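PDB 3FXG: rhamnonate dehydratase from Gibberella zeae PH-1, which probably catalyses the magnesium-dependent dehydration of L-rhamnonate to its 2-keto-3-deoxy sugar acid, as a member of the enolase superfamily. Local coordinates for residues A[164-170]-A[343-348]; A[182-188]-A[217-223]; A[245-250]-A[270-276]. All coordinates share one frame; numbering follows the deposited sequence.

Contact 1 of 3, residues A[164-170]-A[343-348]; sequences LDFYCTG and FQEYLA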
loop_
_atom_site.group_PDB
_atom_site.type_symbol
_atom_site.label_atom_id
_atom_site.label_comp_id
_atom_site.label_asym_id
_atom_site.label_seq_id
_atom_site.Cartn_x
_atom_site.Cartn_y
_atom_site.Cartn_z
ATOM N N LEU A 164 11.966 40.635 0.747
ATOM C CA LEU A 164 12.027 39.417 -0.055
ATOM C C LEU A 164 13.490 39.105 -0.342
ATOM O O LEU A 164 14.168 39.881 -1.016
ATOM C CB LEU A 164 11.286 39.615 -1.380
ATOM C CG LEU A 164 10.203 38.605 -1.773
ATOM C CD1 LEU A 164 9.800 38.864 -3.222
ATOM C CD2 LEU A 164 10.712 37.178 -1.619
ATOM N N ASP A 165 13.974 37.978 0.171
ATOM C CA ASP A 165 15.360 37.570 -0.043
ATOM C C ASP A 165 15.495 36.697 -1.291
ATOM O O ASP A 165 14.673 35.810 -1.536
ATOM C CB ASP A 165 15.886 36.825 1.185
ATOM C CG ASP A 165 15.965 37.716 2.409
ATOM O OD1 ASP A 165 16.622 38.776 2.328
ATOM O OD2 ASP A 165 15.373 37.362 3.449
ATOM N N PHE A 166 16.539 36.959 -2.073
ATOM C CA PHE A 166 16.787 36.235 -3.317
ATOM C C PHE A 166 18.051 35.390 -3.316
ATOM O O PHE A 166 19.007 35.666 -2.592
ATOM C CB PHE A 166 16.961 37.208 -4.490
ATOM C CG PHE A 166 15.725 37.969 -4.871
ATOM C CD1 PHE A 166 15.216 37.867 -6.164
ATOM C CD2 PHE A 166 15.109 38.837 -3.974
ATOM C CE1 PHE A 166 14.114 38.624 -6.559
ATOM C CE2 PHE A 166 14.006 39.597 -4.360
ATOM C CZ PHE A 166 13.507 39.491 -5.655
ATOM N N TYR A 167 18.043 34.366 -4.162
ATOM C CA TYR A 167 19.220 33.542 -4.374
ATOM C C TYR A 167 19.465 33.832 -5.855
ATOM O O TYR A 167 18.537 34.195 -6.576
ATOM C CB TYR A 167 18.949 32.056 -4.088
ATOM C CG TYR A 167 18.029 31.332 -5.042
ATOM C CD1 TYR A 167 18.504 30.820 -6.249
ATOM C CD2 TYR A 167 16.695 31.097 -4.705
ATOM C CE1 TYR A 167 17.677 30.084 -7.093
ATOM C CE2 TYR A 167 15.861 30.364 -5.542
ATOM C CZ TYR A 167 16.358 29.859 -6.733
ATOM O OH TYR A 167 15.542 29.115 -7.553
ATOM N N CYS A 168 20.701 33.710 -6.312
ATOM C CA CYS A 168 20.999 34.038 -7.697
ATOM C C CYS A 168 21.331 32.833 -8.563
ATOM O O CYS A 168 22.197 32.030 -8.214
ATOM C CB CYS A 168 22.160 35.038 -7.735
ATOM S SG CYS A 168 22.582 35.650 -9.373
ATOM N N THR A 169 20.634 32.718 -9.691
ATOM C CA THR A 169 20.863 31.620 -10.628
ATOM C C THR A 169 21.794 32.110 -11.731
ATOM O O THR A 169 21.485 33.068 -12.439
ATOM C CB THR A 169 19.547 31.134 -11.270
ATOM O OG1 THR A 169 18.640 30.724 -10.239
ATOM C CG2 THR A 169 19.808 29.960 -12.205
ATOM N N GLY A 170 22.940 31.451 -11.864
ATOM C CA GLY A 170 23.899 31.848 -12.878
ATOM C C GLY A 170 25.207 31.089 -12.766
ATOM O O GLY A 170 25.411 30.328 -11.824
ATOM N N PHE A 343 11.294 32.623 -0.233
ATOM C CA PHE A 343 12.252 33.461 -0.931
ATOM C C PHE A 343 11.999 33.476 -2.419
ATOM O O PHE A 343 11.040 32.878 -2.904
ATOM C CB PHE A 343 13.678 33.001 -0.621
ATOM C CG PHE A 343 13.861 31.511 -0.672
ATOM C CD1 PHE A 343 13.993 30.853 -1.889
ATOM C CD2 PHE A 343 13.886 30.765 0.500
ATOM C CE1 PHE A 343 14.146 29.464 -1.937
ATOM C CE2 PHE A 343 14.037 29.376 0.463
ATOM C CZ PHE A 343 14.166 28.729 -0.763
ATOM N N GLN A 344 12.875 34.157 -3.144
ATOM C CA GLN A 344 12.713 34.308 -4.575
ATOM C C GLN A 344 13.971 34.041 -5.385
ATOM O O GLN A 344 15.089 34.220 -4.907
ATOM C CB GLN A 344 12.225 35.731 -4.859
ATOM C CG GLN A 344 12.229 36.104 -6.317
ATOM C CD GLN A 344 10.904 35.856 -6.982
ATOM O OE1 GLN A 344 10.837 35.653 -8.191
ATOM N NE2 GLN A 344 9.834 35.890 -6.201
ATOM N N GLU A 345 13.771 33.618 -6.626
ATOM C CA GLU A 345 14.880 33.363 -7.524
ATOM C C GLU A 345 15.069 34.550 -8.459
ATOM O O GLU A 345 14.106 35.208 -8.852
ATOM C CB GLU A 345 14.617 32.125 -8.383
ATOM C CG GLU A 345 15.541 32.041 -9.598
ATOM C CD GLU A 345 15.239 30.870 -10.515
ATOM O OE1 GLU A 345 14.047 30.610 -10.780
ATOM O OE2 GLU A 345 16.199 30.218 -10.987
ATOM N N TYR A 346 16.320 34.833 -8.790
ATOM C CA TYR A 346 16.616 35.878 -9.750
ATOM C C TYR A 346 17.580 35.245 -10.731
ATOM O O TYR A 346 18.672 34.818 -10.352
ATOM C CB TYR A 346 17.270 37.105 -9.126
ATOM C CG TYR A 346 17.135 38.292 -10.050
ATOM C CD1 TYR A 346 15.932 38.993 -10.128
ATOM C CD2 TYR A 346 18.170 38.661 -10.908
ATOM C CE1 TYR A 346 15.755 40.031 -11.035
ATOM C CE2 TYR A 346 18.005 39.701 -11.830
ATOM C CZ TYR A 346 16.791 40.380 -11.882
ATOM O OH TYR A 346 16.596 41.410 -12.773
ATOM N N LEU A 347 17.155 35.157 -11.984
ATOM C CA LEU A 347 17.969 34.563 -13.030
ATOM C C LEU A 347 18.919 35.628 -13.558
ATOM O O LEU A 347 18.490 36.559 -14.237
ATOM C CB LEU A 347 17.060 34.041 -14.148
ATOM C CG LEU A 347 17.645 33.170 -15.264
ATOM C CD1 LEU A 347 16.508 32.621 -16.119
ATOM C CD2 LEU A 347 18.610 33.982 -16.113
ATOM N N ALA A 348 20.203 35.496 -13.233
ATOM C CA ALA A 348 21.208 36.456 -13.683
ATOM C C ALA A 348 21.085 36.630 -15.191
ATOM O O ALA A 348 21.391 35.722 -15.961
ATOM C CB ALA A 348 22.605 35.967 -13.326
#

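Contact 2 of 3, residues A[182-188]-A[217-223]; sequences WGGKVPL and FPIMVDC. With MG (magnesium ion), chain I.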
loop_
_atom_site.group_PDB
_atom_site.type_symbol
_atom_site.label_atom_id
_atom_site.label_comp_id
_atom_site.label_asym_id
_atom_site.label_seq_id
_atom_site.Cartn_x
_atom_site.Cartn_y
_atom_site.Cartn_z
ATOM N N TRP A 182 21.528 35.255 -0.948
ATOM C CA TRP A 182 21.788 34.267 0.095
ATOM C C TRP A 182 22.360 32.949 -0.407
ATOM O O TRP A 182 22.939 32.189 0.366
ATOM C CB TRP A 182 20.524 34.000 0.942
ATOM C CG TRP A 182 19.377 33.287 0.253
ATOM C CD1 TRP A 182 18.272 33.863 -0.311
ATOM C CD2 TRP A 182 19.215 31.869 0.089
ATOM N NE1 TRP A 182 17.433 32.894 -0.812
ATOM C CE2 TRP A 182 17.987 31.663 -0.583
ATOM C CE3 TRP A 182 19.987 30.753 0.443
ATOM C CZ2 TRP A 182 17.514 30.385 -0.909
ATOM C CZ3 TRP A 182 19.515 29.479 0.118
ATOM C CH2 TRP A 182 18.289 29.309 -0.552
ATOM N N GLY A 183 22.204 32.686 -1.700
ATOM C CA GLY A 183 22.718 31.454 -2.271
ATOM C C GLY A 183 22.903 31.563 -3.774
ATOM O O GLY A 183 22.428 32.515 -4.403
ATOM N N GLY A 184 23.597 30.591 -4.354
ATOM C CA GLY A 184 23.819 30.606 -5.789
ATOM C C GLY A 184 23.453 29.285 -6.436
ATOM O O GLY A 184 23.847 28.231 -5.946
ATOM N N LYS A 185 22.695 29.335 -7.529
ATOM C CA LYS A 185 22.300 28.119 -8.241
ATOM C C LYS A 185 23.002 28.078 -9.591
ATOM O O LYS A 185 22.831 28.976 -10.417
ATOM C CB LYS A 185 20.783 28.071 -8.452
ATOM C CG LYS A 185 20.286 26.746 -9.035
ATOM C CD LYS A 185 18.752 26.647 -9.022
ATOM C CE LYS A 185 18.114 27.657 -9.963
ATOM N NZ LYS A 185 16.621 27.617 -9.901
ATOM N N VAL A 186 23.786 27.029 -9.813
ATOM C CA VAL A 186 24.533 26.883 -11.055
ATOM C C VAL A 186 23.937 25.822 -11.980
ATOM O O VAL A 186 23.296 24.873 -11.530
ATOM C CB VAL A 186 26.013 26.525 -10.759
ATOM C CG1 VAL A 186 26.660 27.635 -9.935
ATOM C CG2 VAL A 186 26.095 25.211 -10.006
ATOM N N PRO A 187 24.127 25.983 -13.295
ATOM C CA PRO A 187 23.594 25.007 -14.248
ATOM C C PRO A 187 24.554 23.830 -14.448
ATOM O O PRO A 187 25.754 24.025 -14.651
ATOM C CB PRO A 187 23.403 25.837 -15.514
ATOM C CG PRO A 187 24.546 26.804 -15.445
ATOM C CD PRO A 187 24.603 27.199 -13.984
ATOM N N LEU A 188 24.021 22.613 -14.366
ATOM C CA LEU A 188 24.815 21.402 -14.551
ATOM C C LEU A 188 25.240 21.383 -16.015
ATOM O O LEU A 188 24.403 21.471 -16.909
ATOM C CB LEU A 188 23.975 20.163 -14.238
ATOM C CG LEU A 188 24.732 18.836 -14.184
ATOM C CD1 LEU A 188 25.561 18.785 -12.908
ATOM C CD2 LEU A 188 23.744 17.681 -14.216
ATOM N N PHE A 217 28.510 29.026 2.058
ATOM C CA PHE A 217 27.600 29.602 1.074
ATOM C C PHE A 217 26.743 28.552 0.365
ATOM O O PHE A 217 27.263 27.638 -0.273
ATOM C CB PHE A 217 28.376 30.407 0.034
ATOM C CG PHE A 217 27.501 31.263 -0.833
ATOM C CD1 PHE A 217 26.834 32.363 -0.294
ATOM C CD2 PHE A 217 27.315 30.958 -2.175
ATOM C CE1 PHE A 217 25.995 33.148 -1.084
ATOM C CE2 PHE A 217 26.478 31.736 -2.972
ATOM C CZ PHE A 217 25.818 32.832 -2.426
ATOM N N PRO A 218 25.410 28.676 0.463
ATOM C CA PRO A 218 24.514 27.715 -0.185
ATOM C C PRO A 218 24.669 27.657 -1.703
ATOM O O PRO A 218 24.654 28.683 -2.380
ATOM C CB PRO A 218 23.124 28.201 0.230
ATOM C CG PRO A 218 23.373 28.845 1.564
ATOM C CD PRO A 218 24.650 29.612 1.309
ATOM N N ILE A 219 24.826 26.445 -2.225
ATOM C CA ILE A 219 24.959 26.226 -3.659
ATOM C C ILE A 219 23.900 25.220 -4.093
ATOM O O ILE A 219 23.801 24.129 -3.527
ATOM C CB ILE A 219 26.347 25.655 -4.032
ATOM C CG1 ILE A 219 27.428 26.709 -3.790
ATOM C CG2 ILE A 219 26.358 25.211 -5.497
ATOM C CD1 ILE A 219 28.827 26.221 -4.087
HETATM N N MSE A 220 23.108 25.600 -5.087
HETATM C CA MSE A 220 22.065 24.736 -5.624
HETATM C C MSE A 220 22.473 24.362 -7.049
HETATM O O MSE A 220 23.254 25.073 -7.678
HETATM C CB MSE A 220 20.717 25.467 -5.639
HETATM C CG MSE A 220 20.146 25.783 -4.257
HETATM SE SE MSE A 220 21.079 27.191 -3.282
HETATM C CE MSE A 220 19.895 28.671 -3.685
ATOM N N VAL A 221 21.949 23.253 -7.560
ATOM C CA VAL A 221 22.292 22.820 -8.910
ATOM C C VAL A 221 21.060 22.648 -9.789
ATOM O O VAL A 221 20.154 21.880 -9.460
ATOM C CB VAL A 221 23.071 21.483 -8.877
ATOM C CG1 VAL A 221 23.490 21.084 -10.287
ATOM C CG2 VAL A 221 24.296 21.619 -7.969
ATOM N N ASP A 222 21.029 23.365 -10.907
ATOM C CA ASP A 222 19.906 23.274 -11.836
ATOM C C ASP A 222 20.250 22.256 -12.913
ATOM O O ASP A 222 21.301 22.349 -13.548
ATOM C CB ASP A 222 19.630 24.633 -12.474
ATOM C CG ASP A 222 18.304 24.669 -13.209
ATOM O OD1 ASP A 222 18.136 23.910 -14.185
ATOM O OD2 ASP A 222 17.428 25.460 -12.806
ATOM N N CYS A 223 19.359 21.292 -13.124
ATOM C CA CYS A 223 19.596 20.238 -14.105
ATOM C C CYS A 223 18.723 20.307 -15.362
ATOM O O CYS A 223 18.798 19.432 -16.226
ATOM C CB CYS A 223 19.447 18.873 -13.426
ATOM S SG CYS A 223 20.569 18.636 -12.005
HETATM MG MG MG I . 15.241 25.856 -12.950
HETATM O O HOH W 1 15.664 28.289 -12.706
HETATM O O HOH W 2 15.439 24.185 -14.497
#

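Contact 3 of 3, residues A[245-250]-A[270-276]; sequences NWWEEC and KFTTGEH. With MG (magnesium ion), chain I.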
loop_
_atom_site.group_PDB
_atom_site.type_symbol
_atom_site.label_atom_id
_atom_site.label_comp_id
_atom_site.label_asym_id
_atom_site.label_seq_id
_atom_site.Cartn_x
_atom_site.Cartn_y
_atom_site.Cartn_z
ATOM N N ASN A 245 22.899 22.287 -1.569
ATOM C CA ASN A 245 21.647 22.637 -0.895
ATOM C C ASN A 245 20.464 21.867 -1.489
ATOM O O ASN A 245 19.707 21.220 -0.763
ATOM C CB ASN A 245 21.394 24.144 -1.000
ATOM C CG ASN A 245 20.322 24.622 -0.035
ATOM O OD1 ASN A 245 19.694 25.658 -0.251
ATOM N ND2 ASN A 245 20.118 23.874 1.041
ATOM N N TRP A 246 20.291 21.950 -2.803
ATOM C CA TRP A 246 19.226 21.199 -3.453
ATOM C C TRP A 246 19.514 20.986 -4.929
ATOM O O TRP A 246 20.270 21.741 -5.547
ATOM C CB TRP A 246 17.850 21.866 -3.257
ATOM C CG TRP A 246 17.516 23.036 -4.160
ATOM C CD1 TRP A 246 17.396 23.021 -5.525
ATOM C CD2 TRP A 246 17.175 24.366 -3.746
ATOM N NE1 TRP A 246 16.999 24.258 -5.980
ATOM C CE2 TRP A 246 16.856 25.100 -4.910
ATOM C CE3 TRP A 246 17.107 25.008 -2.501
ATOM C CZ2 TRP A 246 16.473 26.449 -4.866
ATOM C CZ3 TRP A 246 16.725 26.350 -2.456
ATOM C CH2 TRP A 246 16.413 27.053 -3.634
ATOM N N TRP A 247 18.913 19.934 -5.477
ATOM C CA TRP A 247 19.067 19.576 -6.880
ATOM C C TRP A 247 17.746 19.883 -7.568
ATOM O O TRP A 247 16.699 19.347 -7.187
ATOM C CB TRP A 247 19.417 18.094 -6.997
ATOM C CG TRP A 247 20.747 17.770 -6.385
ATOM C CD1 TRP A 247 21.018 17.563 -5.063
ATOM C CD2 TRP A 247 21.997 17.653 -7.074
ATOM N NE1 TRP A 247 22.361 17.324 -4.887
ATOM C CE2 TRP A 247 22.984 17.373 -6.106
ATOM C CE3 TRP A 247 22.377 17.758 -8.420
ATOM C CZ2 TRP A 247 24.332 17.196 -6.439
ATOM C CZ3 TRP A 247 23.721 17.580 -8.751
ATOM C CH2 TRP A 247 24.678 17.303 -7.763
ATOM N N GLU A 248 17.809 20.739 -8.584
ATOM C CA GLU A 248 16.621 21.196 -9.299
ATOM C C GLU A 248 16.314 20.573 -10.658
ATOM O O GLU A 248 17.191 20.426 -11.511
ATOM C CB GLU A 248 16.700 22.718 -9.444
ATOM C CG GLU A 248 15.450 23.370 -10.003
ATOM C CD GLU A 248 15.462 24.875 -9.810
ATOM O OE1 GLU A 248 15.871 25.328 -8.719
ATOM O OE2 GLU A 248 15.056 25.602 -10.740
ATOM N N GLU A 249 15.039 20.237 -10.846
ATOM C CA GLU A 249 14.525 19.642 -12.078
ATOM C C GLU A 249 15.439 18.581 -12.682
ATOM O O GLU A 249 15.788 18.646 -13.862
ATOM C CB GLU A 249 14.238 20.740 -13.114
ATOM C CG GLU A 249 13.047 20.409 -14.015
ATOM C CD GLU A 249 12.679 21.522 -14.990
ATOM O OE1 GLU A 249 11.588 21.430 -15.594
ATOM O OE2 GLU A 249 13.472 22.477 -15.163
ATOM N N CYS A 250 15.820 17.599 -11.870
ATOM C CA CYS A 250 16.685 16.517 -12.325
ATOM C C CYS A 250 16.025 15.663 -13.396
ATOM O O CYS A 250 16.684 15.212 -14.330
ATOM C CB CYS A 250 17.064 15.607 -11.159
ATOM S SG CYS A 250 18.043 16.401 -9.884
ATOM N N LYS A 270 17.766 17.410 -0.647
ATOM C CA LYS A 270 16.627 18.155 -1.169
ATOM C C LYS A 270 16.537 18.152 -2.694
ATOM O O LYS A 270 17.541 18.317 -3.392
ATOM C CB LYS A 270 16.672 19.606 -0.670
ATOM C CG LYS A 270 16.601 19.747 0.850
ATOM C CD LYS A 270 16.197 21.163 1.255
ATOM C CE LYS A 270 17.353 22.134 1.159
ATOM N NZ LYS A 270 18.344 21.887 2.242
ATOM N N PHE A 271 15.320 17.966 -3.197
ATOM C CA PHE A 271 15.057 17.959 -4.631
ATOM C C PHE A 271 13.894 18.898 -4.920
ATOM O O PHE A 271 12.965 19.001 -4.117
ATOM C CB PHE A 271 14.723 16.541 -5.094
ATOM C CG PHE A 271 15.886 15.604 -5.000
ATOM C CD1 PHE A 271 16.847 15.572 -6.006
ATOM C CD2 PHE A 271 16.067 14.816 -3.869
ATOM C CE1 PHE A 271 17.980 14.770 -5.885
ATOM C CE2 PHE A 271 17.198 14.010 -3.735
ATOM C CZ PHE A 271 18.158 13.990 -4.747
ATOM N N THR A 272 13.950 19.584 -6.059
ATOM C CA THR A 272 12.898 20.522 -6.438
ATOM C C THR A 272 12.575 20.379 -7.920
ATOM O O THR A 272 13.328 19.761 -8.671
ATOM C CB THR A 272 13.332 21.988 -6.190
ATOM O OG1 THR A 272 14.258 22.391 -7.209
ATOM C CG2 THR A 272 14.011 22.128 -4.827
ATOM N N THR A 273 11.448 20.951 -8.332
ATOM C CA THR A 273 11.036 20.914 -9.730
ATOM C C THR A 273 9.720 21.664 -9.874
ATOM O O THR A 273 9.183 22.178 -8.887
ATOM C CB THR A 273 10.838 19.462 -10.230
ATOM O OG1 THR A 273 10.611 19.466 -11.642
ATOM C CG2 THR A 273 9.635 18.813 -9.542
ATOM N N GLY A 274 9.215 21.746 -11.102
ATOM C CA GLY A 274 7.938 22.400 -11.317
ATOM C C GLY A 274 7.835 23.535 -12.320
ATOM O O GLY A 274 6.727 23.895 -12.702
ATOM N N GLU A 275 8.951 24.106 -12.765
ATOM C CA GLU A 275 8.842 25.215 -13.704
ATOM C C GLU A 275 8.185 24.811 -15.018
ATOM O O GLU A 275 7.654 25.658 -15.733
ATOM C CB GLU A 275 10.204 25.874 -13.947
ATOM C CG GLU A 275 11.248 25.036 -14.648
ATOM C CD GLU A 275 12.619 25.695 -14.589
ATOM O OE1 GLU A 275 13.231 25.924 -15.658
ATOM O OE2 GLU A 275 13.078 25.988 -13.462
ATOM N N HIS A 276 8.193 23.518 -15.328
ATOM C CA HIS A 276 7.551 23.059 -16.551
ATOM C C HIS A 276 6.313 22.203 -16.290
ATOM O O HIS A 276 5.994 21.298 -17.058
ATOM C CB HIS A 276 8.553 22.320 -17.434
ATOM C CG HIS A 276 9.679 23.188 -17.901
ATOM N ND1 HIS A 276 10.921 23.180 -17.305
ATOM C CD2 HIS A 276 9.730 24.135 -18.867
ATOM C CE1 HIS A 276 11.691 24.086 -17.885
ATOM N NE2 HIS A 276 10.992 24.680 -18.834
HETATM MG MG MG I . 15.241 25.856 -12.950
HETATM O O HOH W 3 20.219 18.652 0.262
HETATM O O HOH W 4 15.164 17.664 -8.920
HETATM O O HOH W 5 9.210 21.105 -14.102
HETATM O O HOH W 2 15.439 24.185 -14.497
HETATM O O HOH W 1 15.664 28.289 -12.706
#

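Contact 1 of 3, residues A[164-170]-A[343-348]
In the barrel wall, strand 164-169 runs parallel to strand 344-347, with Thr169 and Glu345 bonded through their side chains on one face of the pair and Phe166 lying against Gln344 on the other. The Thr169 hydroxyl OG1 donates to Glu345 OE2 at 2.6 Å, on the anti lone pair. Lys185 also reaches that oxygen in a salt bridge, and Ala326 N bonds OE1, so several partners fix the carboxylate. Beside it, the Tyr167 ring lies with one face over Glu345 CA, 4.0 Å from the centroid and offset toward the rim. Glu345 CB approaches to 3.3 Å from Tyr167 OH, which also bonds Lys185. Since 164-169 and 344-347 are the first and last parallel strands of the TIM-type barrel, their pairing closes the cylinder. Five backbone hydrogen bonds stitch it, from Gln344 N to Asp165 O at one end to Ala348 N to Thr169 O at the other. Gln344 CB stands 3.9 Å from the centroid of the Phe166 ring, close to its normal, in a CH-pi contact. With CG anti to the backbone N (chi1 170°), the Gln344 chain runs alongside the ring and brings CG to 3.2 Å from Phe166 CE1. Tyr346 CB comes up to Phe166 CD1 at 3.7 Å.

Contact 2 of 3, residues A[182-188]-A[217-223]
The indole of Trp182 meets its partners obliquely: the CE methyl of Met220, a selenomethionine, comes to 3.6 Å from CH2, and Pro218 CB to 3.8 Å from CZ3. The selenium itself is farther off, in an oblique Met-aromatic contact. Phe343 meets this indole edge-to-face, and His196 of a second subunit packs on both Trp182 and Pro218. Backbone atoms of 182-184 approach the Phe217 ring, also obliquely, with CZ 3.4 Å from Gly183 CA. Beyond the rings, five backbone bonds from Gly184 N to Leu188 N zip the two strands in parallel. Lys185 lays CG against Met220 CB at 3.7 Å, then bends at its third torsion (chi3 66°), which brings NZ round to water 1, where it donates at 3.0 Å; NZ also forms salt bridges with Glu248 and Glu345. With chi1 at -168°, Asp222 extends away from its own backbone N, sending the carboxylate out from the face that carries Lys185, and OD2 binds the magnesium ion at 2.2 Å. Its other oxygen, OD1, accepts from metal-bound water 2 at 2.7 Å and from Tyr224 N. The two strands and helix 195-213 form a beta-alpha-beta unit of the barrel, which offers a metal ligand from a strand's C-terminal end, as in other enolase superfamily members.

Contact 3 of 3, residues A[245-250]-A[270-276]
The striking feature is the short bond from His276 ND1 to Glu249 OE1, 2.5 Å long and nearly straight (168° at the hydrogen). Imidazole and carboxylate are almost coplanar, 14° apart, and the donor meets the syn lone pair of OE1. Glu249 has left-handed backbone angles just after the strand, and from there its extended side chain crosses to 275-276. Water 5 also donates to OE1, while water 2 donates to OE2 at 2.7 Å; that second water is a magnesium ligand, so Glu249 stands in the second shell of the metal. The first shell takes Glu248 OE2 and Glu275 OE2, each 2.2 Å from the magnesium ion, and Asp222 completes the protein ligands. Glu248 OE2 and Glu275 OE2 lie 3.4 Å apart with their carboxylate planes steeply turned, a closeness the shared cation probably compensates.

The other oxygen of Glu248, OE1, is held by three donors: Trp246 NE1, which meets its anti lone pair at 3.1 Å from close to the indole plane, Lys185 and Gln296. The methyl CG2 of Thr272 sits over one face of the Trp246 five-membered ring, 3.7 Å from its centroid. On the opposite face of the sheet Trp247 and Phe271 run side by side, their rings slid apart so that they barely overlap; Trp247 CB touches Phe271 CD1 at 3.7 Å.

Lys270 forms a salt bridge with Glu234 of a second subunit, and His276 O accepts from Arg125 of a third. Backbone bonds from Trp247 N to Lys270 O, Thr272 N to Trp247 O and Glu249 N to Thr272 O join the parallel strands. Helix 259-265, which links them, packs on Phe271, helix 229-238 covers Trp247, and strand 219-222 pairs with the other edge of strand 246-248.

In the fold
All three contacts lie in the curled sheet of the barrel, and the strands they pair are parallel. Contact 1 joins strands far apart in sequence, and contacts 2 and 3 follow in series inside the loop it closes. Their centres are about 10 Å (1 to 2), 11 Å (2 to 3) and 14 Å (1 to 3) apart. Strand 163-169 borders 184-187, and 219-222 borders 246-248, so the pairs continue round the wall. Inside it, Lys185 of contact 2 reaches both of the others. Contacts 2 and 3 supply the three protein ligands of the magnesium ion and share both metal-bound waters; residues at or just beyond the ends of consecutive strands thus build one site, probably the active site.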